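Local structure of GCN5-related N-acetyltransferase (Anabaena variabilis, 2OZG) at residues F360-L365 against K380-F385; V291-A296 against G324-S329. The protein binds coenzyme A and, as a member of the GCN5-related N-acetyltransferase family, probably transfers acetyl groups, perhaps to aminoglycosides. All blocks are in the same frame, centred on the assembly; numbering follows the deposited sequence. Where two conformers were deposited one is given.

Contact 1: F360-L365 against K380-F385; sequences FTPRQL and KATQIF
Pro362 and the pair Ala381 and Thr382 make a small helix-to-helix contact, mostly buried, in which the first turn of helix 362-367 meets the C-terminal half of helix 375-385. CG of the Pro362 ring does the touching: it lies 3.7 Å from CB of Ala381 and 3.6 Å from OG1 of Thr382. Proline suits the first turn of a helix, where its nitrogen needs no hydrogen, and the small methyl of Ala381 lets the ring come close to the helix backbone. The capping box of Thr361 and Gln364 spans the proline. Gln364 N gives a bond of 3.1 Å to Thr361 OG1, and Thr361 N returns one of 2.9 Å to OE1 of Gln364, nearly straight at 173° and on a lone pair in the carbonyl plane. Thr361 OG1 also bonds Glu388 of the second subunit. Thr382, with OG1 anti to its carbonyl carbon (chi1 -59°), bonds Leu378 O in its own helix, and the same oxygen accepts from a water at 2.7 Å that in turn takes the N-H of Arg363 at 3.0 Å. Leu355 of helix 349-357 packs against Pro362, while Leu310 of strand 308-315 lies against Ala381.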
loop_
_atom_site.group_PDB
_atom_site.type_symbol
_atom_site.label_atom_id
_atom_site.label_comp_id
_atom_site.label_asym_id
_atom_site.label_seq_id
_atom_site.Cartn_x
_atom_site.Cartn_y
_atom_site.Cartn_z
ATOM N N PHE A 360 -3.471 25.699 25.751
ATOM C CA PHE A 360 -4.254 25.009 26.765
ATOM C C PHE A 360 -4.725 25.991 27.788
ATOM O O PHE A 360 -4.025 26.986 28.078
ATOM C CB PHE A 360 -3.404 23.900 27.418
ATOM C CG PHE A 360 -3.033 22.821 26.437
ATOM C CD1 PHE A 360 -4.013 22.073 25.847
ATOM C CD2 PHE A 360 -1.712 22.589 26.094
ATOM C CE1 PHE A 360 -3.691 21.064 24.913
ATOM C CE2 PHE A 360 -1.393 21.602 25.188
ATOM C CZ PHE A 360 -2.367 20.861 24.592
ATOM N N THR A 361 -5.926 25.733 28.322
ATOM C CA THR A 361 -6.533 26.587 29.317
ATOM C C THR A 361 -5.928 26.294 30.651
ATOM O O THR A 361 -5.288 25.255 30.836
ATOM C CB THR A 361 -8.051 26.330 29.476
ATOM O OG1 THR A 361 -8.270 24.959 29.904
ATOM C CG2 THR A 361 -8.814 26.641 28.196
ATOM N N PRO A 362 -6.053 27.247 31.590
ATOM C CA PRO A 362 -5.571 26.960 32.915
ATOM C C PRO A 362 -6.038 25.656 33.489
ATOM O O PRO A 362 -5.233 24.935 34.081
ATOM C CB PRO A 362 -6.038 28.204 33.742
ATOM C CG PRO A 362 -5.960 29.302 32.786
ATOM C CD PRO A 362 -6.424 28.675 31.431
ATOM N N ARG A 363 -7.326 25.360 33.340
ATOM C CA ARG A 363 -7.901 24.108 33.814
ATOM C C ARG A 363 -7.174 22.918 33.205
ATOM O O ARG A 363 -6.854 21.959 33.900
ATOM C CB ARG A 363 -9.365 24.021 33.382
ATOM C CG ARG A 363 -10.105 22.894 34.048
ATOM C CD ARG A 363 -11.469 22.655 33.418
ATOM N NE ARG A 363 -11.405 22.220 32.020
ATOM C CZ ARG A 363 -11.356 20.945 31.633
ATOM N NH1 ARG A 363 -11.345 19.965 32.526
ATOM N NH2 ARG A 363 -11.314 20.650 30.339
ATOM N N GLN A 364 -6.957 22.973 31.898
ATOM C CA GLN A 364 -6.222 21.914 31.179
ATOM C C GLN A 364 -4.766 21.794 31.649
ATOM O O GLN A 364 -4.228 20.720 31.712
ATOM C CB GLN A 364 -6.240 22.174 29.667
ATOM C CG GLN A 364 -7.622 21.830 29.029
ATOM C CD GLN A 364 -7.693 22.233 27.606
ATOM O OE1 GLN A 364 -7.272 23.359 27.220
ATOM N NE2 GLN A 364 -8.216 21.325 26.772
ATOM N N LEU A 365 -4.126 22.909 31.937
ATOM C CA LEU A 365 -2.763 22.890 32.461
ATOM C C LEU A 365 -2.708 22.358 33.930
ATOM O O LEU A 365 -1.787 21.631 34.340
ATOM C CB LEU A 365 -2.156 24.275 32.312
ATOM C CG LEU A 365 -1.934 24.723 30.859
ATOM C CD1 LEU A 365 -1.583 26.215 30.725
ATOM C CD2 LEU A 365 -0.837 23.833 30.155
ATOM N N LYS A 380 -9.155 33.907 37.212
ATOM C CA LYS A 380 -8.487 35.092 36.717
ATOM C C LYS A 380 -7.591 34.737 35.525
ATOM O O LYS A 380 -7.677 35.375 34.472
ATOM C CB LYS A 380 -7.728 35.782 37.849
ATOM C CG LYS A 380 -8.638 36.283 38.902
ATOM C CD LYS A 380 -7.931 37.150 39.948
ATOM C CE LYS A 380 -6.817 36.384 40.721
ATOM N NZ LYS A 380 -6.436 37.124 41.980
ATOM N N ALA A 381 -6.796 33.684 35.647
ATOM C CA ALA A 381 -5.956 33.260 34.522
ATOM C C ALA A 381 -6.755 32.836 33.287
ATOM O O ALA A 381 -6.319 33.051 32.167
ATOM C CB ALA A 381 -5.080 32.160 34.913
ATOM N N THR A 382 -7.912 32.233 33.489
ATOM C CA THR A 382 -8.730 31.835 32.361
ATOM C C THR A 382 -9.215 33.064 31.622
ATOM O O THR A 382 -9.186 33.100 30.404
ATOM C CB THR A 382 -9.928 30.996 32.834
ATOM O OG1 THR A 382 -9.441 29.856 33.514
ATOM C CG2 THR A 382 -10.789 30.549 31.704
ATOM N N GLN A 383 -9.637 34.074 32.374
ATOM C CA GLN A 383 -10.137 35.302 31.786
ATOM C C GLN A 383 -9.018 36.040 31.031
ATOM O O GLN A 383 -9.215 36.510 29.895
ATOM C CB GLN A 383 -10.686 36.214 32.899
ATOM C CG GLN A 383 -11.948 35.651 33.593
ATOM C CD GLN A 383 -12.331 36.421 34.832
ATOM O OE1 GLN A 383 -11.492 37.112 35.416
ATOM N NE2 GLN A 383 -13.580 36.273 35.275
ATOM N N ILE A 384 -7.848 36.125 31.666
ATOM C CA ILE A 384 -6.671 36.828 31.087
ATOM C C ILE A 384 -6.149 36.219 29.793
ATOM O O ILE A 384 -5.861 36.944 28.809
ATOM C CB ILE A 384 -5.516 36.896 32.129
ATOM C CG1 ILE A 384 -5.915 37.795 33.297
ATOM C CG2 ILE A 384 -4.203 37.438 31.556
ATOM C CD1 ILE A 384 -4.992 37.730 34.503
ATOM N N PHE A 385 -5.986 34.897 29.796
ATOM C CA PHE A 385 -5.285 34.239 28.672
ATOM C C PHE A 385 -6.161 33.612 27.612
ATOM O O PHE A 385 -5.639 33.014 26.693
ATOM C CB PHE A 385 -4.273 33.201 29.199
ATOM C CG PHE A 385 -3.147 33.830 29.996
ATOM C CD1 PHE A 385 -2.103 34.495 29.334
ATOM C CD2 PHE A 385 -3.118 33.734 31.378
ATOM C CE1 PHE A 385 -1.092 35.125 30.060
ATOM C CE2 PHE A 385 -2.094 34.373 32.135
ATOM C CZ PHE A 385 -1.093 35.052 31.462
HETATM O O HOH W 1 -9.484 27.295 32.518
#

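Contact 2: V291-A296 against G324-S329; sequences VNVCKA and GKFILS
One face of the Phe326 ring is covered by a methyl of Val293, while the sulfur of Cys294 approaches the ring obliquely. CG1 of Val293 stands almost directly above the middle of the ring, 4.0 Å from the centroid of Phe326 and only 11° off the ring normal, a CH-pi contact. Val293 points its first side-chain bond toward the strand, and its torsion, with CG1 anti to the backbone N (chi1 167°), places that methyl over the ring. SG of Cys294 comes in from the same side of the ring plane as Val293, outside the CD2-CE2 bond, 3.6 Å from CE2 of Phe326 and 3.7 Å from CD2 of Phe326. Its line to the centroid makes 64° with the normal, an oblique sulfur-aromatic contact. This holds for one of two modelled positions of the cysteine and is less certain than the valine contact. A branched aliphatic residue suits the flat surface of the phenyl group, and the compact, polarisable thiol fits beside it, where in this position it also touches Val337 of strand 334-339.

The helix carrying these two residues begins at Asn292, the N-cap. Its OD1 accepts the N-H of Lys295 at 2.9 Å, nearly straight, with the donor tilted out of the carbonyl plane. Asn322 adds to this start, its OD1 taking the N-H of Val293 and its ND2 giving to Val291 O. On the strand side, backbone bonds tie Phe326 to Leu312 of strand 308-315. The arrangement is that of an N-capped helix packed on a mixed sheet by an aromatic side chain, within the sterol carrier protein-like domain.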
loop_
_atom_site.group_PDB
_atom_site.type_symbol
_atom_site.label_atom_id
_atom_site.label_comp_id
_atom_site.label_asym_id
_atom_site.label_seq_id
_atom_site.Cartn_x
_atom_site.Cartn_y
_atom_site.Cartn_z
ATOM N N VAL A 291 11.451 34.028 27.520
ATOM C CA VAL A 291 12.803 34.456 27.820
ATOM C C VAL A 291 12.840 35.511 28.955
ATOM O O VAL A 291 13.722 35.481 29.843
ATOM C CB VAL A 291 13.486 35.003 26.557
ATOM C CG1 VAL A 291 14.901 35.519 26.875
ATOM C CG2 VAL A 291 13.534 33.927 25.462
ATOM N N ASN A 292 11.872 36.433 28.914
ATOM C CA ASN A 292 11.688 37.460 29.962
ATOM C C ASN A 292 10.217 37.519 30.405
ATOM O O ASN A 292 9.340 37.928 29.641
ATOM C CB ASN A 292 12.171 38.806 29.485
ATOM C CG ASN A 292 12.217 39.810 30.603
ATOM O OD1 ASN A 292 11.197 40.176 31.192
ATOM N ND2 ASN A 292 13.409 40.220 30.937
ATOM N N VAL A 293 9.937 37.058 31.609
ATOM C CA VAL A 293 8.552 36.986 32.061
ATOM C C VAL A 293 7.843 38.325 32.029
ATOM O O VAL A 293 6.732 38.415 31.523
ATOM C CB VAL A 293 8.440 36.365 33.521
ATOM C CG1 VAL A 293 7.057 36.559 34.147
ATOM C CG2 VAL A 293 8.757 34.903 33.481
ATOM N N CYS A 294 8.480 39.366 32.576
ATOM C CA CYS A 294 7.870 40.698 32.630
ATOM C C CYS A 294 7.632 41.266 31.253
ATOM O O CYS A 294 6.527 41.687 30.929
ATOM C CB CYS A 294 8.746 41.688 33.413
ATOM S SG CYS A 294 9.014 41.205 35.109
ATOM N N LYS A 295 8.678 41.304 30.442
ATOM C CA LYS A 295 8.543 41.886 29.132
ATOM C C LYS A 295 7.572 41.092 28.232
ATOM O O LYS A 295 6.811 41.671 27.480
ATOM C CB LYS A 295 9.897 42.052 28.481
ATOM C CG LYS A 295 10.882 42.941 29.233
ATOM C CD LYS A 295 10.469 44.410 29.290
ATOM N N ALA A 296 7.595 39.780 28.315
ATOM C CA ALA A 296 6.687 38.952 27.492
ATOM C C ALA A 296 5.223 39.265 27.833
ATOM O O ALA A 296 4.411 39.505 26.934
ATOM C CB ALA A 296 6.957 37.485 27.677
ATOM N N GLY A 324 10.651 33.621 40.395
ATOM C CA GLY A 324 10.153 34.419 41.518
ATOM C C GLY A 324 8.681 34.728 41.419
ATOM O O GLY A 324 7.962 34.126 40.620
ATOM N N LYS A 325 8.238 35.716 42.195
ATOM C CA LYS A 325 6.832 36.071 42.218
ATOM C C LYS A 325 6.602 37.357 41.438
ATOM O O LYS A 325 7.388 38.263 41.531
ATOM C CB LYS A 325 6.342 36.233 43.636
ATOM C CG LYS A 325 6.344 34.953 44.479
ATOM C CD LYS A 325 6.060 35.384 45.913
ATOM C CE LYS A 325 5.736 34.244 46.826
ATOM N NZ LYS A 325 5.381 34.799 48.196
ATOM N N PHE A 326 5.546 37.369 40.639
ATOM C CA PHE A 326 5.175 38.475 39.777
ATOM C C PHE A 326 3.644 38.677 39.898
ATOM O O PHE A 326 2.852 37.704 39.980
ATOM C CB PHE A 326 5.521 38.160 38.288
ATOM C CG PHE A 326 6.969 37.845 38.043
ATOM C CD1 PHE A 326 7.438 36.532 38.137
ATOM C CD2 PHE A 326 7.874 38.860 37.715
ATOM C CE1 PHE A 326 8.795 36.236 37.953
ATOM C CE2 PHE A 326 9.236 38.565 37.518
ATOM C CZ PHE A 326 9.696 37.257 37.638
ATOM N N ILE A 327 3.242 39.933 39.930
ATOM C CA ILE A 327 1.836 40.276 39.831
ATOM C C ILE A 327 1.576 40.775 38.408
ATOM O O ILE A 327 2.172 41.749 37.962
ATOM C CB ILE A 327 1.425 41.376 40.811
ATOM C CG1 ILE A 327 1.836 40.970 42.230
ATOM C CG2 ILE A 327 -0.055 41.640 40.654
ATOM C CD1 ILE A 327 1.635 42.070 43.311
ATOM N N LEU A 328 0.702 40.079 37.701
ATOM C CA LEU A 328 0.220 40.498 36.393
ATOM C C LEU A 328 -1.104 41.230 36.603
ATOM O O LEU A 328 -2.086 40.602 37.030
ATOM C CB LEU A 328 -0.066 39.260 35.549
ATOM C CG LEU A 328 -0.643 39.463 34.183
ATOM C CD1 LEU A 328 0.264 40.334 33.330
ATOM C CD2 LEU A 328 -0.886 38.096 33.565
ATOM N N SER A 329 -1.156 42.530 36.318
ATOM C CA SER A 329 -2.411 43.290 36.470
ATOM C C SER A 329 -2.884 43.645 35.094
ATOM O O SER A 329 -2.172 44.318 34.341
ATOM C CB SER A 329 -2.226 44.612 37.269
ATOM O OG SER A 329 -1.705 44.314 38.542
#

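Both contacts belong to the sterol carrier protein-like region, and their centres are 16 Å apart. Along the chain they follow in series: contact 2 closes at strand 324-331 before contact 1 opens at helix 362-367. Helices 293-299 and 375-385 both pack against the five-stranded mixed sheet that includes strands 308-315 and 324-331. Leu328, on the strand of contact 2, packs on the second helix of contact 1, its CD2 lying 3.7 Å from CZ of Phe385 and 3.9 Å from CG2 of Ile384, consistent with a shared apolar core. Contact 1 lies beside the second subunit, whereas no other chain touches the segments of contact 2. Both lie away from the coenzyme A sites.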